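Local coordinates for protein tryptophan synthase alpha-subunit (Pyrococcus furiosus, PDB 1GEQ) that catalyses, as the alpha subunit of tryptophan synthase, the aldol cleavage of indoleglycerol phosphate to indole and glyceraldehyde 3-phosphate, at residues L85-Y89 / N90-R94; A102-A106 / S107-G111. All blocks are in the same frame, centred on the assembly; numbering follows the deposited sequence.

Interaction 1 of 2, residues L85-Y89 / N90-R94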
loop_
_atom_site.group_PDB
_atom_site.type_symbol
_atom_site.label_atom_id
_atom_site.label_comp_id
_atom_site.label_asym_id
_atom_site.label_seq_id
_atom_site.Cartn_x
_atom_site.Cartn_y
_atom_site.Cartn_z
ATOM N N LEU A 85 3.824 -0.252 -5.385
ATOM C CA LEU A 85 4.014 1.185 -5.332
ATOM C C LEU A 85 2.627 1.826 -5.285
ATOM O O LEU A 85 1.762 1.509 -6.107
ATOM C CB LEU A 85 4.770 1.641 -6.580
ATOM C CG LEU A 85 5.748 2.812 -6.435
ATOM C CD1 LEU A 85 6.794 2.480 -5.382
ATOM C CD2 LEU A 85 6.409 3.079 -7.779
ATOM N N MET A 86 2.408 2.704 -4.309
ATOM C CA MET A 86 1.124 3.389 -4.167
ATOM C C MET A 86 1.328 4.861 -4.530
ATOM O O MET A 86 2.238 5.522 -4.017
ATOM C CB MET A 86 0.609 3.253 -2.733
ATOM C CG MET A 86 -0.812 3.749 -2.534
ATOM S SD MET A 86 -1.402 3.480 -0.846
ATOM C CE MET A 86 -2.791 4.640 -0.755
ATOM N N THR A 87 0.480 5.382 -5.406
ATOM C CA THR A 87 0.649 6.763 -5.835
ATOM C C THR A 87 -0.631 7.415 -6.322
ATOM O O THR A 87 -1.594 6.738 -6.679
ATOM C CB THR A 87 1.667 6.837 -6.999
ATOM O OG1 THR A 87 1.920 8.205 -7.353
ATOM C CG2 THR A 87 1.111 6.113 -8.214
ATOM N N TYR A 88 -0.626 8.742 -6.332
ATOM C CA TYR A 88 -1.750 9.495 -6.857
ATOM C C TYR A 88 -1.442 9.602 -8.353
ATOM O O TYR A 88 -0.300 9.376 -8.762
ATOM C CB TYR A 88 -1.837 10.871 -6.191
ATOM C CG TYR A 88 -2.537 10.800 -4.856
ATOM C CD1 TYR A 88 -1.918 10.217 -3.747
ATOM C CD2 TYR A 88 -3.843 11.264 -4.713
ATOM C CE1 TYR A 88 -2.583 10.099 -2.535
ATOM C CE2 TYR A 88 -4.520 11.148 -3.497
ATOM C CZ TYR A 88 -3.886 10.565 -2.417
ATOM O OH TYR A 88 -4.557 10.462 -1.218
ATOM N N TYR A 89 -2.443 9.938 -9.164
ATOM C CA TYR A 89 -2.269 10.004 -10.618
ATOM C C TYR A 89 -1.397 11.125 -11.192
ATOM O O TYR A 89 -0.704 10.913 -12.191
ATOM C CB TYR A 89 -3.642 10.039 -11.304
ATOM C CG TYR A 89 -3.605 9.704 -12.786
ATOM C CD1 TYR A 89 -3.006 8.530 -13.231
ATOM C CD2 TYR A 89 -4.199 10.538 -13.731
ATOM C CE1 TYR A 89 -3.002 8.184 -14.581
ATOM C CE2 TYR A 89 -4.203 10.203 -15.089
ATOM C CZ TYR A 89 -3.601 9.024 -15.502
ATOM O OH TYR A 89 -3.595 8.682 -16.836
ATOM N N ASN A 90 -1.434 12.305 -10.582
ATOM C CA ASN A 90 -0.652 13.445 -11.065
ATOM C C ASN A 90 0.789 13.103 -11.452
ATOM O O ASN A 90 1.204 13.339 -12.581
ATOM C CB ASN A 90 -0.669 14.569 -10.023
ATOM C CG ASN A 90 0.186 15.762 -10.427
ATOM O OD1 ASN A 90 -0.009 16.353 -11.490
ATOM N ND2 ASN A 90 1.138 16.121 -9.574
ATOM N N PRO A 91 1.568 12.542 -10.518
ATOM C CA PRO A 91 2.963 12.186 -10.813
ATOM C C PRO A 91 3.111 11.288 -12.054
ATOM O O PRO A 91 3.807 11.635 -13.011
ATOM C CB PRO A 91 3.408 11.470 -9.543
ATOM C CG PRO A 91 2.559 12.105 -8.477
ATOM C CD PRO A 91 1.216 12.166 -9.139
ATOM N N ILE A 92 2.461 10.132 -12.023
ATOM C CA ILE A 92 2.521 9.186 -13.134
ATOM C C ILE A 92 1.992 9.787 -14.438
ATOM O O ILE A 92 2.600 9.628 -15.499
ATOM C CB ILE A 92 1.741 7.882 -12.786
ATOM C CG1 ILE A 92 1.306 7.162 -14.064
ATOM C CG2 ILE A 92 0.556 8.206 -11.898
ATOM C CD1 ILE A 92 0.589 5.850 -13.801
ATOM N N TYR A 93 0.860 10.474 -14.355
ATOM C CA TYR A 93 0.252 11.103 -15.523
ATOM C C TYR A 93 1.183 12.142 -16.140
ATOM O O TYR A 93 1.396 12.163 -17.352
ATOM C CB TYR A 93 -1.067 11.774 -15.124
ATOM C CG TYR A 93 -1.605 12.766 -16.135
ATOM C CD1 TYR A 93 -2.083 12.348 -17.379
ATOM C CD2 TYR A 93 -1.630 14.130 -15.843
ATOM C CE1 TYR A 93 -2.572 13.266 -18.310
ATOM C CE2 TYR A 93 -2.115 15.054 -16.764
ATOM C CZ TYR A 93 -2.584 14.617 -17.995
ATOM O OH TYR A 93 -3.060 15.531 -18.909
ATOM N N ARG A 94 1.738 12.997 -15.289
ATOM C CA ARG A 94 2.630 14.057 -15.730
ATOM C C ARG A 94 3.959 13.529 -16.257
ATOM O O ARG A 94 4.689 14.248 -16.939
ATOM C CB ARG A 94 2.868 15.038 -14.579
ATOM C CG ARG A 94 2.623 16.487 -14.956
ATOM C CD ARG A 94 1.804 17.212 -13.896
ATOM N NE ARG A 94 2.569 18.241 -13.198
ATOM C CZ ARG A 94 3.623 18.000 -12.424
ATOM N NH1 ARG A 94 4.048 16.757 -12.244
ATOM N NH2 ARG A 94 4.254 19.005 -11.828
#
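Y89 and Y93 meet one helical turn apart where strand 83-87 of a TIM barrel gives way to the short helix 89-95, a worked example of how a barrel strand turns into the segment beyond it. The backbone bond of this turn runs from Y93 N to Y89 O, 2.7 Å long and nearly straight at the hydrogen (164°). A second polar bond lies just before the turn, at the end of the strand: T87 OG1 donates to Y88 O over 2.9 Å, in the carbonyl plane and on a lone pair. With its OG1 anti to the backbone N (chi1 -175°), T87 brings the hydroxyl to that oxygen.

The aromatic part is a CH-pi contact more than a stack. Y93 CB sits over one face of the Y89 ring, 3.6 Å from its centroid, while the two rings, tilted by 27°, have slid so far apart that they barely overlap. Y93 is poorly ordered, so its outer ring atoms say less than its CB.

The apolar contacts are made by I92 and P91. I92 CG2 reaches Y89 CD1 at 3.8 Å, and the buried I92 and Y89 both continue onto V97 of helix 97-107. P91 lies early in the helix, where its missing N-H costs no helical bond, and its CG lies 4.1 Å from T87 OG1.

Y88 turns its ring away from the helix toward the active site, where its OH is hydrogen-bonded to D47, a proton acceptor, and to A46 N. The backbone N of Y89 is held by D116. Y88 O, besides receiving the T87 hydroxyl, has P91 CD 3.2 Å away.

Interaction 2 of 2, residues A102-A106 / S107-G111; sequences AEAKA and SGVDG
The carbonyl plane of E103 is gripped from both faces by S107: the hydroxyl OG comes from one face at 2.9 Å from E103 O, and the backbone N of S107 from the other at 3.0 Å. The next peptide planes are used differently. At K105 the donor stands well above the plane, G108 N lying 3.1 Å from K105 O and not on a lone pair. At A104 the donor is tilted 33° from the plane, and V109 N reaches A104 O at 3.0 Å; S107 N and G108 N add weak bonds to the same oxygen.

The bonds from G108 N to K105 O and from V109 N to A104 O, with the positive phi of G108 (117°), make a Schellman motif that ends helix 97-107. A side chain on G108 would press against the carbonyl oxygen of S107. The accompanying apolar contact is present too, with A104 CB 4.1 Å from V109 CB, and helix 65-76 packs against these two residues through F69 and V72.

The hydroxyl of S107 can fold back because OG lies beside its own backbone N, anti to the carbonyl carbon (chi1 -56°). An alanine here would lack OG, and one face of the E103 carbonyl would probably be left without its donor, with only the backbone bond from this residue remaining.

The carboxylates of E103 and D110 form salt bridges outside the turn, with R66 and R76. E103 O keeps its i+4 amide and gains the hydroxyl; A104 O and K105 O take amides of the departing chain.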
loop_
_atom_site.group_PDB
_atom_site.type_symbol
_atom_site.label_atom_id
_atom_site.label_comp_id
_atom_site.label_asym_id
_atom_site.label_seq_id
_atom_site.Cartn_x
_atom_site.Cartn_y
_atom_site.Cartn_z
ATOM N N ALA A 102 7.243 1.446 -16.866
ATOM C CA ALA A 102 8.464 0.811 -17.359
ATOM C C ALA A 102 9.627 0.941 -16.373
ATOM O O ALA A 102 10.289 -0.046 -16.043
ATOM C CB ALA A 102 8.858 1.416 -18.702
ATOM N N GLU A 103 9.878 2.162 -15.914
ATOM C CA GLU A 103 10.965 2.400 -14.972
ATOM C C GLU A 103 10.658 1.722 -13.636
ATOM O O GLU A 103 11.561 1.245 -12.951
ATOM C CB GLU A 103 11.174 3.903 -14.774
ATOM C CG GLU A 103 12.469 4.269 -14.051
ATOM C CD GLU A 103 12.710 5.769 -14.017
ATOM O OE1 GLU A 103 13.793 6.195 -13.556
ATOM O OE2 GLU A 103 11.814 6.525 -14.451
ATOM N N ALA A 104 9.378 1.672 -13.273
ATOM C CA ALA A 104 8.976 1.037 -12.021
ATOM C C ALA A 104 9.331 -0.442 -12.084
ATOM O O ALA A 104 9.940 -0.995 -11.163
ATOM C CB ALA A 104 7.477 1.209 -11.800
ATOM N N LYS A 105 8.947 -1.074 -13.188
ATOM C CA LYS A 105 9.223 -2.488 -13.407
ATOM C C LYS A 105 10.733 -2.710 -13.431
ATOM O O LYS A 105 11.237 -3.686 -12.874
ATOM C CB LYS A 105 8.595 -2.930 -14.736
ATOM C CG LYS A 105 8.796 -4.402 -15.108
ATOM C CD LYS A 105 8.252 -5.341 -14.043
ATOM C CE LYS A 105 8.448 -6.804 -14.430
ATOM N NZ LYS A 105 8.004 -7.745 -13.362
ATOM N N ALA A 106 11.451 -1.795 -14.072
ATOM C CA ALA A 106 12.904 -1.885 -14.174
ATOM C C ALA A 106 13.575 -1.879 -12.804
ATOM O O ALA A 106 14.575 -2.568 -12.594
ATOM C CB ALA A 106 13.441 -0.727 -15.017
ATOM N N SER A 107 13.020 -1.102 -11.879
ATOM C CA SER A 107 13.565 -0.987 -10.529
ATOM C C SER A 107 13.268 -2.202 -9.653
ATOM O O SER A 107 13.945 -2.428 -8.648
ATOM C CB SER A 107 13.014 0.270 -9.853
ATOM O OG SER A 107 13.291 1.421 -10.630
ATOM N N GLY A 108 12.251 -2.971 -10.025
ATOM C CA GLY A 108 11.899 -4.148 -9.250
ATOM C C GLY A 108 10.516 -4.117 -8.618
ATOM O O GLY A 108 10.200 -4.952 -7.765
ATOM N N VAL A 109 9.692 -3.155 -9.033
ATOM C CA VAL A 109 8.332 -3.022 -8.505
ATOM C C VAL A 109 7.447 -4.137 -9.074
ATOM O O VAL A 109 7.483 -4.410 -10.267
ATOM C CB VAL A 109 7.713 -1.656 -8.883
ATOM C CG1 VAL A 109 6.232 -1.620 -8.491
ATOM C CG2 VAL A 109 8.475 -0.536 -8.181
ATOM N N ASP A 110 6.643 -4.764 -8.221
ATOM C CA ASP A 110 5.777 -5.851 -8.669
ATOM C C ASP A 110 4.362 -5.412 -9.034
ATOM O O ASP A 110 3.797 -5.861 -10.035
ATOM C CB ASP A 110 5.716 -6.926 -7.593
ATOM C CG ASP A 110 7.088 -7.424 -7.204
ATOM O OD1 ASP A 110 7.553 -7.092 -6.095
ATOM O OD2 ASP A 110 7.704 -8.136 -8.022
ATOM N N GLY A 111 3.793 -4.530 -8.221
ATOM C CA GLY A 111 2.446 -4.069 -8.491
ATOM C C GLY A 111 2.294 -2.583 -8.280
ATOM O O GLY A 111 3.160 -1.939 -7.683
#

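The two interactions lie in series, interaction 1 closing before interaction 2 opens, with their centres about 14 Å apart. Together they bracket one beta-alpha-beta passage of the TIM barrel: 85-94 leads from strand 83-87 into helix 89-95, helix 97-107 follows directly, and 102-111 brings the chain back to strand 111-114, the neighbour of strand 83-87 in the sheet. The two regions therefore touch. L85 N is probably hydrogen-bonded to G111 O (2.9 Å), and L85 CB packs on V109 CG1 at 4.1 Å. One turn opens the crossover at the active-site end of the barrel, while the other closes it at the opposite end of the strands.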